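Local atomic coordinates of Lmo0305 protein (Listeria monocytogenes, PDB entry 3PJ0), a protein that belongs to the beta-eliminating lyase family and has the fold type I architecture of pyridoxal phosphate-dependent enzymes. Residues A[84-89]-A[225-230]; A[273-276]-A[281-284]. All blocks are in the same frame, centred on the assembly; numbering follows the deposited sequence.

Interaction 1 of 2, residues A[84-89]-A[225-230]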
loop_
_atom_site.group_PDB
_atom_site.type_symbol
_atom_site.label_atom_id
_atom_site.label_comp_id
_atom_site.label_asym_id
_atom_site.label_seq_id
_atom_site.Cartn_x
_atom_site.Cartn_y
_atom_site.Cartn_z
ATOM N N ALA A 84 22.608 -4.544 -2.536
ATOM C CA ALA A 84 23.365 -4.261 -3.765
ATOM C C ALA A 84 24.208 -2.986 -3.601
ATOM O O ALA A 84 25.394 -2.937 -4.016
ATOM C CB ALA A 84 22.422 -4.144 -4.973
ATOM N N ASP A 85 23.607 -1.964 -2.987
ATOM C CA ASP A 85 24.322 -0.727 -2.703
ATOM C C ASP A 85 25.483 -0.918 -1.723
ATOM O O ASP A 85 26.536 -0.352 -1.929
ATOM C CB ASP A 85 23.383 0.339 -2.169
ATOM C CG ASP A 85 22.498 0.954 -3.253
ATOM O OD1 ASP A 85 22.728 0.743 -4.472
ATOM O OD2 ASP A 85 21.570 1.688 -2.855
ATOM N N ARG A 86 25.282 -1.691 -0.658
ATOM C CA ARG A 86 26.348 -1.978 0.320
ATOM C C ARG A 86 27.544 -2.712 -0.307
ATOM O O ARG A 86 28.710 -2.439 0.036
ATOM C CB ARG A 86 25.838 -2.873 1.476
ATOM C CG ARG A 86 24.780 -2.299 2.362
ATOM C CD ARG A 86 25.225 -1.070 3.159
ATOM N NE ARG A 86 24.098 -0.679 4.010
ATOM C CZ ARG A 86 23.839 -1.205 5.205
ATOM N NH1 ARG A 86 24.636 -2.126 5.748
ATOM N NH2 ARG A 86 22.757 -0.809 5.866
ATOM N N LYS A 87 27.256 -3.618 -1.241
ATOM C CA LYS A 87 28.267 -4.446 -1.901
ATOM C C LYS A 87 28.695 -3.909 -3.268
ATOM O O LYS A 87 29.561 -4.493 -3.899
ATOM C CB LYS A 87 27.705 -5.852 -2.138
ATOM C CG LYS A 87 27.170 -6.576 -0.924
ATOM C CD LYS A 87 28.256 -6.980 0.036
ATOM C CE LYS A 87 27.662 -7.659 1.247
ATOM N NZ LYS A 87 28.717 -7.966 2.239
ATOM N N GLU A 88 28.082 -2.805 -3.714
ATOM C CA GLU A 88 28.307 -2.225 -5.047
ATOM C C GLU A 88 28.264 -3.345 -6.105
ATOM O O GLU A 88 29.190 -3.545 -6.883
ATOM C CB GLU A 88 29.594 -1.382 -5.126
ATOM C CG GLU A 88 29.499 -0.002 -4.433
ATOM C CD GLU A 88 30.712 0.913 -4.703
ATOM O OE1 GLU A 88 31.580 0.556 -5.522
ATOM O OE2 GLU A 88 30.787 1.999 -4.096
ATOM N N ASN A 89 27.154 -4.080 -6.119
ATOM C CA ASN A 89 26.981 -5.197 -7.045
ATOM C C ASN A 89 25.489 -5.446 -7.264
ATOM O O ASN A 89 24.793 -5.890 -6.358
ATOM C CB ASN A 89 27.714 -6.430 -6.477
ATOM C CG ASN A 89 27.650 -7.645 -7.390
ATOM O OD1 ASN A 89 26.789 -7.747 -8.249
ATOM N ND2 ASN A 89 28.560 -8.587 -7.181
ATOM N N VAL A 225 17.149 -1.157 8.266
ATOM C CA VAL A 225 15.731 -0.758 8.364
ATOM C C VAL A 225 15.545 0.728 8.088
ATOM O O VAL A 225 14.571 1.144 7.410
ATOM C CB VAL A 225 15.103 -1.201 9.715
ATOM C CG1 VAL A 225 13.681 -0.632 9.918
ATOM C CG2 VAL A 225 15.071 -2.718 9.806
ATOM N N GLN A 226 16.503 1.536 8.527
ATOM C CA GLN A 226 16.408 2.967 8.283
ATOM C C GLN A 226 16.508 3.281 6.794
ATOM O O GLN A 226 15.756 4.118 6.284
ATOM C CB GLN A 226 17.435 3.726 9.115
ATOM C CG GLN A 226 17.177 3.636 10.627
ATOM C CD GLN A 226 15.724 3.879 11.052
ATOM O OE1 GLN A 226 15.038 4.783 10.552
ATOM N NE2 GLN A 226 15.269 3.093 12.018
ATOM N N GLU A 227 17.376 2.568 6.075
ATOM C CA GLU A 227 17.465 2.745 4.634
ATOM C C GLU A 227 16.180 2.265 3.981
ATOM O O GLU A 227 15.713 2.877 3.030
ATOM C CB GLU A 227 18.646 1.977 3.999
ATOM C CG GLU A 227 20.010 2.540 4.330
ATOM C CD GLU A 227 21.112 1.823 3.552
ATOM O OE1 GLU A 227 21.032 1.750 2.299
ATOM O OE2 GLU A 227 22.038 1.328 4.205
ATOM N N ALA A 228 15.607 1.176 4.482
ATOM C CA ALA A 228 14.366 0.640 3.906
ATOM C C ALA A 228 13.207 1.633 4.019
ATOM O O ALA A 228 12.357 1.682 3.148
ATOM C CB ALA A 228 13.987 -0.724 4.508
ATOM N N LYS A 229 13.193 2.435 5.078
ATOM C CA LYS A 229 12.135 3.415 5.272
ATOM C C LYS A 229 12.221 4.550 4.259
ATOM O O LYS A 229 11.194 5.069 3.814
ATOM C CB LYS A 229 12.124 3.936 6.716
ATOM C CG LYS A 229 11.699 2.887 7.723
ATOM C CD LYS A 229 11.468 3.481 9.095
ATOM C CE LYS A 229 11.136 2.428 10.120
ATOM N NZ LYS A 229 10.736 3.070 11.430
ATOM N N ILE A 230 13.436 4.917 3.870
ATOM C CA ILE A 230 13.622 5.918 2.825
ATOM C C ILE A 230 13.056 5.376 1.500
ATOM O O ILE A 230 12.298 6.063 0.825
ATOM C CB ILE A 230 15.085 6.312 2.649
ATOM C CG1 ILE A 230 15.610 6.939 3.941
ATOM C CG2 ILE A 230 15.222 7.283 1.464
ATOM C CD1 ILE A 230 17.056 7.390 3.874
HETATM O O HOH W 1 19.831 1.695 -0.606
HETATM O O HOH W 2 22.971 0.393 1.184
#

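Interaction 2 of 2, residues A[273-276]-A[281-284]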
loop_
_atom_site.group_PDB
_atom_site.type_symbol
_atom_site.label_atom_id
_atom_site.label_comp_id
_atom_site.label_asym_id
_atom_site.label_seq_id
_atom_site.Cartn_x
_atom_site.Cartn_y
_atom_site.Cartn_z
ATOM N N ARG A 273 -3.728 -39.436 2.852
ATOM C CA ARG A 273 -4.956 -39.882 2.205
ATOM C C ARG A 273 -4.862 -39.694 0.692
ATOM O O ARG A 273 -5.226 -40.597 -0.041
ATOM C CB ARG A 273 -6.190 -39.113 2.725
ATOM C CG ARG A 273 -6.540 -39.288 4.212
ATOM C CD ARG A 273 -7.673 -38.303 4.598
ATOM N NE ARG A 273 -8.139 -38.412 5.985
ATOM C CZ ARG A 273 -9.222 -39.078 6.386
ATOM N NH1 ARG A 273 -9.993 -39.739 5.524
ATOM N NH2 ARG A 273 -9.543 -39.091 7.677
ATOM N N PHE A 274 -4.338 -38.565 0.215
ATOM C CA PHE A 274 -4.138 -38.381 -1.227
ATOM C C PHE A 274 -3.204 -39.453 -1.823
ATOM O O PHE A 274 -3.549 -40.108 -2.818
ATOM C CB PHE A 274 -3.608 -36.972 -1.548
ATOM C CG PHE A 274 -4.679 -35.926 -1.621
ATOM C CD1 PHE A 274 -5.635 -35.973 -2.639
ATOM C CD2 PHE A 274 -4.734 -34.885 -0.706
ATOM C CE1 PHE A 274 -6.642 -35.002 -2.721
ATOM C CE2 PHE A 274 -5.719 -33.907 -0.793
ATOM C CZ PHE A 274 -6.681 -33.974 -1.792
ATOM N N ASN A 275 -2.059 -39.674 -1.179
ATOM C CA ASN A 275 -1.091 -40.653 -1.653
ATOM C C ASN A 275 -1.645 -42.072 -1.669
ATOM O O ASN A 275 -1.208 -42.891 -2.475
ATOM C CB ASN A 275 0.194 -40.610 -0.804
ATOM C CG ASN A 275 1.113 -39.430 -1.167
ATOM O OD1 ASN A 275 1.631 -39.354 -2.302
ATOM N ND2 ASN A 275 1.370 -38.549 -0.200
ATOM N N SER A 276 -2.607 -42.364 -0.794
ATOM C CA SER A 276 -3.211 -43.697 -0.732
ATOM C C SER A 276 -4.072 -43.986 -1.965
ATOM O O SER A 276 -4.425 -45.142 -2.221
ATOM C CB SER A 276 -4.046 -43.869 0.558
ATOM O OG SER A 276 -5.242 -43.094 0.544
ATOM N N LYS A 281 -0.423 -38.652 -6.205
ATOM C CA LYS A 281 0.695 -38.483 -5.284
ATOM C C LYS A 281 0.780 -37.017 -4.812
ATOM O O LYS A 281 0.191 -36.132 -5.430
ATOM C CB LYS A 281 2.019 -38.867 -5.948
ATOM C CG LYS A 281 2.545 -37.848 -6.999
ATOM C CD LYS A 281 3.844 -38.304 -7.692
ATOM C CE LYS A 281 4.341 -37.250 -8.698
ATOM N NZ LYS A 281 5.625 -37.629 -9.382
ATOM N N THR A 282 1.503 -36.770 -3.724
ATOM C CA THR A 282 1.791 -35.404 -3.331
ATOM C C THR A 282 3.275 -35.063 -3.488
ATOM O O THR A 282 4.145 -35.952 -3.498
ATOM C CB THR A 282 1.334 -35.081 -1.900
ATOM O OG1 THR A 282 2.114 -35.798 -0.929
ATOM C CG2 THR A 282 -0.160 -35.378 -1.739
ATOM N N VAL A 283 3.553 -33.761 -3.635
ATOM C CA VAL A 283 4.898 -33.250 -3.649
ATOM C C VAL A 283 4.943 -32.078 -2.650
ATOM O O VAL A 283 4.203 -31.132 -2.807
ATOM C CB VAL A 283 5.332 -32.758 -5.021
ATOM C CG1 VAL A 283 6.752 -32.191 -4.941
ATOM C CG2 VAL A 283 5.205 -33.875 -6.062
ATOM N N PRO A 284 5.746 -32.181 -1.587
ATOM C CA PRO A 284 6.547 -33.355 -1.262
ATOM C C PRO A 284 5.623 -34.516 -0.850
ATOM O O PRO A 284 4.450 -34.299 -0.512
ATOM C CB PRO A 284 7.403 -32.893 -0.080
ATOM C CG PRO A 284 6.870 -31.606 0.389
ATOM C CD PRO A 284 5.824 -31.126 -0.552
#

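Interaction 1 of 2, residues A[84-89]-A[225-230]
The helix end that bears Arg86 and the helical turn that bears Glu227 keep their backbones well apart, with 11.0 Å from Arg86 CA to Glu227 CA. Both belong to helices of the large domain of a fold type I enzyme. Helix 72-87 finishes in a Schellman motif. Glu88 has positive phi, Asn89 N bonds to Ala84 O, and the Glu88 N to Asp85 O bond is weak. Deeper down, Ala228 meets Ile78 and Ile82 of helix 72-87.

The side chains of Arg86 and Glu227 come from opposite directions and form a surface salt bridge. The bend of the Arg86 chain at chi2 (-64°) and the extended Glu227 chain bring guanidinium and carboxylate together across the gap between the helices. The guanidinium grips side-on, with two nitrogens on one oxygen. Arg86 NE meets the syn lone pair of Glu227 OE2 at 2.9 Å. Arg86 NH2 reaches Glu227 OE2 at 2.8 Å, on the anti side and out of the carboxylate plane. The two flat groups are turned 31° apart.

Glu227 OE1 takes waters instead. One water donates to it and accepts weakly from Arg86 NE. The other donates to both carboxylates, 2.8 Å to Asp85 OD2 and 3.1 Å to Glu227 OE1.

Interaction 2 of 2, residues A[273-276]-A[281-284]
The Asn275 carboxamide lies against Thr282 and grips it at two points. Its OD1 accepts from Thr282 N at 3.0 Å, with an N-H...O angle of 152°. The donor sits above the carbonyl plane, not on a lone pair. The other end of the amide, Asn275 ND2, donates to Thr282 OG1 at 2.9 Å, and that oxygen lies somewhat out of the amide plane. The two bonds together fix which way round the amide sits. The Asn275 and Thr282 side chains cross at about a right angle. Asn275 OD1 also lies 3.2 Å from Lys281 CA, and the CB of Lys281 is near it as well.

Thr282 OG1 lies between its backbone N and carbonyl carbon (chi1 68°). From there Thr282 OG1 accepts from Asn275 ND2 and donates to Pro284 O at 2.8 Å. The hydroxyl thus ties the helix end to the residue that follows a cis peptide bond.

The contact closes a tight helix-to-strand connection. A short turn leads from helix 260-275 to strand 280-283, an outermost strand of the four-stranded antiparallel sheet within this chain. This sheet belongs to the smaller domain of the fold. Lys281 and Val283 pair through their backbones with Tyr295 and His293 of strand 291-296. Between them, the N-H of Thr282 goes to the Asn275 side chain.

On the buried side, Phe274 CB touches Thr282 CG2 at 3.8 Å. The ring then leads away from the strand segment. It meets Phe352 edge-to-face and packs on Phe292, Val294 and Leu355, in the layer between helices and sheet.

In the fold
Interactions 1 and 2 lie on opposite sides of the chain's centre. Their centres are 43 Å apart and their nearest atoms about 31 Å, so they do not touch. Along the chain they follow in series. The segments of interaction 1 are 136 residues apart at their closest ends, while interaction 2 spans a short turn. The first belongs to the large domain with the seven-stranded mixed sheet, the second to the small antiparallel sheet. Lys208, which carries the pyridoxal phosphate as a Schiff base, falls between the two segments of interaction 1, in the link from strand 201-205 to strand 216-220. Ile230, in segment 225-230, packs on Gln105 of the second subunit, whereas no other protein chain of the assembly touches interaction 2.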